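Side-chain contacts in 3-oxoacyl-(acyl-carrier protein) synthase II (Thermus thermophilus, PDB 1J3N), which probably catalyses the condensation of acyl groups with malonyl-acyl carrier protein in the elongation steps of fatty acid synthesis: residues Pro194-Ala199 with Phe227-Gly232; Arg47-Val52 with Ala190-Met195; Ala43-Ile48 with Ala199-Arg204. All coordinates share one frame; numbering follows the deposited sequence.

Interaction 1 (Pro194-Ala199 with Phe227-Gly232); sequences PMAIGA and FVMGEG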
loop_
_atom_site.group_PDB
_atom_site.type_symbol
_atom_site.label_atom_id
_atom_site.label_comp_id
_atom_site.label_asym_id
_atom_site.label_seq_id
_atom_site.Cartn_x
_atom_site.Cartn_y
_atom_site.Cartn_z
ATOM N N PRO A 194 -4.713 -5.147 -22.819
ATOM C CA PRO A 194 -6.069 -5.083 -23.381
ATOM C C PRO A 194 -7.138 -4.778 -22.339
ATOM O O PRO A 194 -7.990 -3.902 -22.535
ATOM C CB PRO A 194 -6.261 -6.471 -23.992
ATOM C CG PRO A 194 -4.863 -6.899 -24.340
ATOM C CD PRO A 194 -4.040 -6.408 -23.181
ATOM N N MET A 195 -7.080 -5.501 -21.225
ATOM C CA MET A 195 -8.062 -5.344 -20.159
ATOM C C MET A 195 -8.018 -4.032 -19.391
ATOM O O MET A 195 -9.055 -3.537 -18.966
ATOM C CB MET A 195 -7.957 -6.513 -19.177
ATOM C CG MET A 195 -8.899 -6.415 -17.986
ATOM S SD MET A 195 -8.970 -7.969 -17.079
ATOM C CE MET A 195 -10.614 -7.879 -16.416
ATOM N N ALA A 196 -6.829 -3.476 -19.199
ATOM C CA ALA A 196 -6.693 -2.221 -18.457
ATOM C C ALA A 196 -7.070 -1.011 -19.305
ATOM O O ALA A 196 -7.787 -0.123 -18.849
ATOM C CB ALA A 196 -5.276 -2.069 -17.946
ATOM N N ILE A 197 -6.574 -0.962 -20.533
ATOM C CA ILE A 197 -6.906 0.151 -21.402
ATOM C C ILE A 197 -8.384 0.031 -21.747
ATOM O O ILE A 197 -9.081 1.031 -21.916
ATOM C CB ILE A 197 -6.040 0.145 -22.681
ATOM C CG1 ILE A 197 -4.577 0.401 -22.293
ATOM C CG2 ILE A 197 -6.535 1.213 -23.663
ATOM C CD1 ILE A 197 -3.628 0.580 -23.453
ATOM N N GLY A 198 -8.862 -1.205 -21.834
ATOM C CA GLY A 198 -10.267 -1.420 -22.131
ATOM C C GLY A 198 -11.123 -0.880 -20.999
ATOM O O GLY A 198 -12.111 -0.179 -21.227
ATOM N N ALA A 199 -10.730 -1.201 -19.771
ATOM C CA ALA A 199 -11.444 -0.762 -18.575
ATOM C C ALA A 199 -11.492 0.762 -18.437
ATOM O O ALA A 199 -12.541 1.333 -18.134
ATOM C CB ALA A 199 -10.800 -1.378 -17.345
ATOM N N PHE A 227 -6.914 11.440 -20.256
ATOM C CA PHE A 227 -5.484 11.175 -20.261
ATOM C C PHE A 227 -5.030 10.024 -21.151
ATOM O O PHE A 227 -5.842 9.324 -21.764
ATOM C CB PHE A 227 -4.961 11.006 -18.816
ATOM C CG PHE A 227 -5.405 9.749 -18.126
ATOM C CD1 PHE A 227 -4.768 8.539 -18.375
ATOM C CD2 PHE A 227 -6.428 9.785 -17.186
ATOM C CE1 PHE A 227 -5.139 7.385 -17.694
ATOM C CE2 PHE A 227 -6.804 8.639 -16.504
ATOM C CZ PHE A 227 -6.156 7.434 -16.761
ATOM N N VAL A 228 -3.714 9.877 -21.254
ATOM C CA VAL A 228 -3.111 8.821 -22.055
ATOM C C VAL A 228 -2.393 7.938 -21.052
ATOM O O VAL A 228 -1.714 8.439 -20.155
ATOM C CB VAL A 228 -2.087 9.390 -23.068
ATOM C CG1 VAL A 228 -1.479 8.257 -23.902
ATOM C CG2 VAL A 228 -2.768 10.398 -23.977
ATOM N N MET A 229 -2.554 6.627 -21.178
ATOM C CA MET A 229 -1.894 5.740 -20.231
ATOM C C MET A 229 -0.441 5.557 -20.617
ATOM O O MET A 229 -0.123 5.323 -21.781
ATOM C CB MET A 229 -2.570 4.371 -20.176
ATOM C CG MET A 229 -2.082 3.530 -18.989
ATOM S SD MET A 229 -2.472 1.775 -19.135
ATOM C CE MET A 229 -4.135 1.732 -18.457
ATOM N N GLY A 230 0.433 5.672 -19.623
ATOM C CA GLY A 230 1.853 5.503 -19.844
ATOM C C GLY A 230 2.314 4.369 -18.954
ATOM O O GLY A 230 1.536 3.833 -18.173
ATOM N N GLU A 231 3.570 3.981 -19.080
ATOM C CA GLU A 231 4.097 2.906 -18.262
ATOM C C GLU A 231 5.500 3.316 -17.871
ATOM O O GLU A 231 6.066 4.256 -18.444
ATOM C CB GLU A 231 4.141 1.591 -19.049
ATOM C CG GLU A 231 5.279 1.506 -20.048
ATOM C CD GLU A 231 5.240 0.236 -20.874
ATOM O OE1 GLU A 231 4.770 -0.800 -20.352
ATOM O OE2 GLU A 231 5.695 0.268 -22.040
ATOM N N GLY A 232 6.059 2.618 -16.898
ATOM C CA GLY A 232 7.403 2.928 -16.467
ATOM C C GLY A 232 7.555 2.830 -14.967
ATOM O O GLY A 232 6.704 2.263 -14.271
#
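M229 reaches across from its loop to pack on the flank of helix 194-202, where it meets A196 and I197. Its CB points toward the helix but stops short of it. CG lies anti to the backbone N (chi1 -168°), which carries the thioether out to the helical surface, and the first helix atom is met only at the sulfur: SD lies 4.0 Å from I197 CG1. A bend at the last torsion (chi3 -86°) then turns the methyl in toward A196, so that M229 CE comes 4.0 Å from A196 CB while staying 4.1 Å from I197 CG1. The M229 chain crosses that of I197 obliquely, its tip resting on both residues. All three are buried and apolar, and no hydrogen bond joins the segments; the backbone of M229 is instead bonded to A50, and that of the next residue, G230, to H338. Beyond the contact, I197 touches I36, and A196 touches M109 of helix 109-122. The arrangement is a helix-on-loop packing within the thiolase-type fold of the beta-ketoacyl synthases, in which helix 194-202 is held against the segment that leads into core strand 232-240.

Interaction 2 (Arg47-Val52 with Ala190-Met195); sequences RIAAEV and AAITPM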
loop_
_atom_site.group_PDB
_atom_site.type_symbol
_atom_site.label_atom_id
_atom_site.label_comp_id
_atom_site.label_asym_id
_atom_site.label_seq_id
_atom_site.Cartn_x
_atom_site.Cartn_y
_atom_site.Cartn_z
ATOM N N ARG A 47 -6.304 3.605 -28.859
ATOM C CA ARG A 47 -5.254 2.782 -29.442
ATOM C C ARG A 47 -3.871 3.414 -29.401
ATOM O O ARG A 47 -3.018 3.117 -30.249
ATOM C CB ARG A 47 -5.653 2.440 -30.884
ATOM C CG ARG A 47 -7.065 1.856 -30.972
ATOM C CD ARG A 47 -7.466 1.496 -32.396
ATOM N NE ARG A 47 -7.724 2.667 -33.235
ATOM C CZ ARG A 47 -8.873 3.335 -33.268
ATOM N NH1 ARG A 47 -9.891 2.954 -32.506
ATOM N NH2 ARG A 47 -9.007 4.382 -34.076
ATOM N N ILE A 48 -3.656 4.274 -28.409
ATOM C CA ILE A 48 -2.386 4.975 -28.228
ATOM C C ILE A 48 -1.959 4.895 -26.759
ATOM O O ILE A 48 -2.797 4.766 -25.868
ATOM C CB ILE A 48 -2.502 6.474 -28.597
ATOM C CG1 ILE A 48 -3.551 7.147 -27.704
ATOM C CG2 ILE A 48 -2.836 6.622 -30.074
ATOM C CD1 ILE A 48 -3.641 8.664 -27.862
ATOM N N ALA A 49 -0.656 4.980 -26.517
ATOM C CA ALA A 49 -0.129 4.920 -25.155
ATOM C C ALA A 49 1.327 5.365 -25.151
ATOM O O ALA A 49 1.959 5.479 -26.213
ATOM C CB ALA A 49 -0.243 3.489 -24.605
ATOM N N ALA A 50 1.854 5.613 -23.954
ATOM C CA ALA A 50 3.244 6.031 -23.800
ATOM C C ALA A 50 4.021 4.788 -23.392
ATOM O O ALA A 50 4.150 4.488 -22.208
ATOM C CB ALA A 50 3.358 7.119 -22.723
ATOM N N GLU A 51 4.524 4.063 -24.386
ATOM C CA GLU A 51 5.262 2.836 -24.141
ATOM C C GLU A 51 6.746 3.045 -23.877
ATOM O O GLU A 51 7.375 3.981 -24.385
ATOM C CB GLU A 51 5.080 1.868 -25.319
ATOM C CG GLU A 51 3.625 1.554 -25.649
ATOM C CD GLU A 51 3.486 0.623 -26.844
ATOM O OE1 GLU A 51 4.354 0.685 -27.741
ATOM O OE2 GLU A 51 2.508 -0.157 -26.896
ATOM N N VAL A 52 7.293 2.157 -23.052
ATOM C CA VAL A 52 8.699 2.186 -22.708
ATOM C C VAL A 52 9.418 1.172 -23.590
ATOM O O VAL A 52 8.879 0.111 -23.890
ATOM C CB VAL A 52 8.927 1.790 -21.225
ATOM C CG1 VAL A 52 10.376 1.414 -21.008
ATOM C CG2 VAL A 52 8.536 2.946 -20.298
ATOM N N ALA A 190 2.735 -1.199 -14.948
ATOM C CA ALA A 190 2.845 -1.904 -16.224
ATOM C C ALA A 190 1.441 -2.360 -16.615
ATOM O O ALA A 190 1.158 -3.556 -16.665
ATOM C CB ALA A 190 3.770 -3.108 -16.080
ATOM N N ALA A 191 0.565 -1.396 -16.885
ATOM C CA ALA A 191 -0.816 -1.702 -17.224
ATOM C C ALA A 191 -1.237 -1.459 -18.677
ATOM O O ALA A 191 -2.431 -1.295 -18.967
ATOM C CB ALA A 191 -1.744 -0.950 -16.283
ATOM N N ILE A 192 -0.278 -1.422 -19.591
ATOM C CA ILE A 192 -0.625 -1.246 -20.992
ATOM C C ILE A 192 -1.008 -2.639 -21.478
ATOM O O ILE A 192 -0.191 -3.370 -22.050
ATOM C CB ILE A 192 0.558 -0.684 -21.814
ATOM C CG1 ILE A 192 0.892 0.733 -21.321
ATOM C CG2 ILE A 192 0.199 -0.652 -23.301
ATOM C CD1 ILE A 192 1.971 1.459 -22.135
ATOM N N THR A 193 -2.251 -3.012 -21.186
ATOM C CA THR A 193 -2.785 -4.311 -21.566
ATOM C C THR A 193 -4.210 -4.141 -22.096
ATOM O O THR A 193 -4.857 -3.108 -21.877
ATOM C CB THR A 193 -2.773 -5.301 -20.364
ATOM O OG1 THR A 193 -3.774 -4.930 -19.408
ATOM C CG2 THR A 193 -1.420 -5.290 -19.688
ATOM N N PRO A 194 -4.713 -5.147 -22.819
ATOM C CA PRO A 194 -6.069 -5.083 -23.381
ATOM C C PRO A 194 -7.138 -4.778 -22.339
ATOM O O PRO A 194 -7.990 -3.902 -22.535
ATOM C CB PRO A 194 -6.261 -6.471 -23.992
ATOM C CG PRO A 194 -4.863 -6.899 -24.340
ATOM C CD PRO A 194 -4.040 -6.408 -23.181
ATOM N N MET A 195 -7.080 -5.501 -21.225
ATOM C CA MET A 195 -8.062 -5.344 -20.159
ATOM C C MET A 195 -8.018 -4.032 -19.391
ATOM O O MET A 195 -9.055 -3.537 -18.966
ATOM C CB MET A 195 -7.957 -6.513 -19.177
ATOM C CG MET A 195 -8.899 -6.415 -17.986
ATOM S SD MET A 195 -8.970 -7.969 -17.079
ATOM C CE MET A 195 -10.614 -7.879 -16.416
#
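I192 meets A49, A50 and E51 through one methyl group, which its torsions bring to the strand. CG1 lies beside the backbone N and anti to the carbonyl carbon (chi1 -65°), and the chain runs on extended (chi2 -175°), placing CD1 at the far end of a straight arm. E51 also has its CG anti to the carbonyl carbon (chi1 -55°), and its chain passes that of I192 at about a right angle.

CD1 settles among three groups: I192 CD1 is 3.9 Å from A49 CB and equally 3.9 Å from E51 CG, while A50 O lies 3.7 Å from I192 CD1 in a van der Waals approach. The aliphatic part of E51 thus serves as apolar surface, while its carboxylate is occupied by other partners: OE1 takes a salt bridge from R34 and a hydrogen bond involving T37, and OE2 accepts from R38 N. This acid is buried; the salt bridge to R34 and the R38 N-H would probably help keep it charged, although E231 is also a neighbour. I192 is the centre of an inverse gamma turn, closed by a weak bond from T193 N to A191 O; T193 then takes the N-cap position of helix 194-202.

Around the contact, strand 48-50 pairs antiparallel with strand 33-35, and I192 joins this small two-stranded sheet to the connection between strand 182-189 and helix 194-202. Helix 70-86 touches A190, helix 213-216 lies against I48, and helix 109-122 packs on T193 and P194 at the start of helix 194-202.

Interaction 3 (Ala43-Ile48 with Ala199-Arg204); sequences ALPVRI and AFAVMR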
loop_
_atom_site.group_PDB
_atom_site.type_symbol
_atom_site.label_atom_id
_atom_site.label_comp_id
_atom_site.label_asym_id
_atom_site.label_seq_id
_atom_site.Cartn_x
_atom_site.Cartn_y
_atom_site.Cartn_z
ATOM N N ALA A 43 -9.188 -3.366 -32.030
ATOM C CA ALA A 43 -10.595 -3.383 -31.631
ATOM C C ALA A 43 -10.995 -2.332 -30.582
ATOM O O ALA A 43 -12.181 -2.026 -30.435
ATOM C CB ALA A 43 -10.974 -4.777 -31.136
ATOM N N LEU A 44 -10.020 -1.779 -29.861
ATOM C CA LEU A 44 -10.304 -0.785 -28.820
ATOM C C LEU A 44 -10.553 0.639 -29.326
ATOM O O LEU A 44 -10.147 0.994 -30.430
ATOM C CB LEU A 44 -9.157 -0.742 -27.807
ATOM C CG LEU A 44 -8.826 -2.005 -27.008
ATOM C CD1 LEU A 44 -7.696 -1.699 -26.031
ATOM C CD2 LEU A 44 -10.053 -2.481 -26.264
ATOM N N PRO A 45 -11.244 1.467 -28.515
ATOM C CA PRO A 45 -11.543 2.862 -28.873
ATOM C C PRO A 45 -10.336 3.762 -28.628
ATOM O O PRO A 45 -10.231 4.853 -29.199
ATOM C CB PRO A 45 -12.717 3.209 -27.958
ATOM C CG PRO A 45 -12.446 2.394 -26.740
ATOM C CD PRO A 45 -12.041 1.055 -27.344
ATOM N N VAL A 46 -9.442 3.297 -27.759
ATOM C CA VAL A 46 -8.210 4.008 -27.417
ATOM C C VAL A 46 -7.099 3.106 -27.923
ATOM O O VAL A 46 -6.956 1.972 -27.466
ATOM C CB VAL A 46 -8.063 4.193 -25.886
ATOM C CG1 VAL A 46 -6.729 4.863 -25.564
ATOM C CG2 VAL A 46 -9.207 5.036 -25.357
ATOM N N ARG A 47 -6.304 3.605 -28.859
ATOM C CA ARG A 47 -5.254 2.782 -29.442
ATOM C C ARG A 47 -3.871 3.414 -29.401
ATOM O O ARG A 47 -3.018 3.117 -30.249
ATOM C CB ARG A 47 -5.653 2.440 -30.884
ATOM C CG ARG A 47 -7.065 1.856 -30.972
ATOM C CD ARG A 47 -7.466 1.496 -32.396
ATOM N NE ARG A 47 -7.724 2.667 -33.235
ATOM C CZ ARG A 47 -8.873 3.335 -33.268
ATOM N NH1 ARG A 47 -9.891 2.954 -32.506
ATOM N NH2 ARG A 47 -9.007 4.382 -34.076
ATOM N N ILE A 48 -3.656 4.274 -28.409
ATOM C CA ILE A 48 -2.386 4.975 -28.228
ATOM C C ILE A 48 -1.959 4.895 -26.759
ATOM O O ILE A 48 -2.797 4.766 -25.868
ATOM C CB ILE A 48 -2.502 6.474 -28.597
ATOM C CG1 ILE A 48 -3.551 7.147 -27.704
ATOM C CG2 ILE A 48 -2.836 6.622 -30.074
ATOM C CD1 ILE A 48 -3.641 8.664 -27.862
ATOM N N ALA A 199 -10.730 -1.201 -19.771
ATOM C CA ALA A 199 -11.444 -0.762 -18.575
ATOM C C ALA A 199 -11.492 0.762 -18.437
ATOM O O ALA A 199 -12.541 1.333 -18.134
ATOM C CB ALA A 199 -10.800 -1.378 -17.345
ATOM N N PHE A 200 -10.352 1.417 -18.647
ATOM C CA PHE A 200 -10.288 2.873 -18.550
ATOM C C PHE A 200 -11.019 3.514 -19.728
ATOM O O PHE A 200 -11.486 4.648 -19.633
ATOM C CB PHE A 200 -8.829 3.346 -18.518
ATOM C CG PHE A 200 -8.183 3.235 -17.165
ATOM C CD1 PHE A 200 -8.512 4.128 -16.148
ATOM C CD2 PHE A 200 -7.243 2.242 -16.907
ATOM C CE1 PHE A 200 -7.913 4.037 -14.889
ATOM C CE2 PHE A 200 -6.638 2.139 -15.649
ATOM C CZ PHE A 200 -6.974 3.040 -14.641
ATOM N N ALA A 201 -11.116 2.783 -20.837
ATOM C CA ALA A 201 -11.809 3.276 -22.019
ATOM C C ALA A 201 -13.318 3.231 -21.804
ATOM O O ALA A 201 -14.025 4.191 -22.123
ATOM C CB ALA A 201 -11.431 2.444 -23.238
ATOM N N VAL A 202 -13.824 2.121 -21.277
ATOM C CA VAL A 202 -15.261 2.026 -21.026
ATOM C C VAL A 202 -15.675 3.048 -19.963
ATOM O O VAL A 202 -16.842 3.423 -19.879
ATOM C CB VAL A 202 -15.681 0.615 -20.563
ATOM C CG1 VAL A 202 -15.391 -0.395 -21.661
ATOM C CG2 VAL A 202 -14.946 0.240 -19.279
ATOM N N MET A 203 -14.709 3.487 -19.156
ATOM C CA MET A 203 -14.947 4.487 -18.114
ATOM C C MET A 203 -14.905 5.893 -18.706
ATOM O O MET A 203 -15.191 6.870 -18.017
ATOM C CB MET A 203 -13.873 4.413 -17.037
ATOM C CG MET A 203 -14.001 3.284 -16.049
ATOM S SD MET A 203 -12.717 3.487 -14.796
ATOM C CE MET A 203 -13.504 4.615 -13.697
ATOM N N ARG A 204 -14.512 5.986 -19.974
ATOM C CA ARG A 204 -14.418 7.266 -20.673
ATOM C C ARG A 204 -13.389 8.204 -20.043
ATOM O O ARG A 204 -13.519 9.422 -20.118
ATOM C CB ARG A 204 -15.789 7.955 -20.708
ATOM C CG ARG A 204 -16.829 7.252 -21.578
ATOM C CD ARG A 204 -16.367 7.174 -23.027
ATOM N NE ARG A 204 -17.430 6.754 -23.942
ATOM C CZ ARG A 204 -18.009 5.555 -23.932
ATOM N NH1 ARG A 204 -17.637 4.639 -23.048
ATOM N NH2 ARG A 204 -18.960 5.271 -24.815
#
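The apolar contacts centre on A201, whose methyl group points from the last turns of helix 194-202 toward P45 and V46. A201 CB lies 3.6 Å from P45 CG, the closest approach between the segments, and 4.0 Å from V46 CG2. V46 presents this branch because CG1 stands anti to the backbone N (chi1 177°), leaving CG2 beside that nitrogen. One methyl group on the helix is therefore met by the tip of a proline ring and a valine methyl from consecutive residues of the loop.

Hydrogen bonds keep to their own sides. Within the loop, R47 NH1 donates to L44 O over 2.9 Å, with an N-H...O angle of 158°. The acceptor is nearly in the guanidinium plane, and the donor lies in the carbonyl plane; the guanidinium edge of R47 reaches back along the loop to the carbonyl three residues earlier. The helix ends in a Schellman motif, in which R204, with positive phi, donates its N to A201 O at 2.8 Å.

Among other partners, N210 bonds both P45 O and R47 N, and A43 O accepts from N125 of the second subunit, which also packs on P45.

With no polar bond between the segments, the contact rests on van der Waals packing of a few apolar groups, buried at V46 and A201 and exposed at P45, while the polar groups named here are bonded within their own segment or to N210 and N125 of the second subunit.

From the N terminus, residues 43-52 supply the first side of two contacts. Interaction 3 leaves from 43-48 and closes a long loop at 199-204; interaction 2 starts slightly later, at 47-52, and returns at 190-195, so its span falls inside that of interaction 3, the two sharing R47 and I48. Interaction 1 begins at 194-199, on the stretch where interaction 2 ends, and runs on to 227-232, crossing interaction 3. The groups also touch directly: M229 CE packs on F200, and I197 meets L44. Together they tie helix 194-202 and the turn leading into it to the loop and strand of residues 43-52 and to the segment entering strand 232-240, near the second subunit.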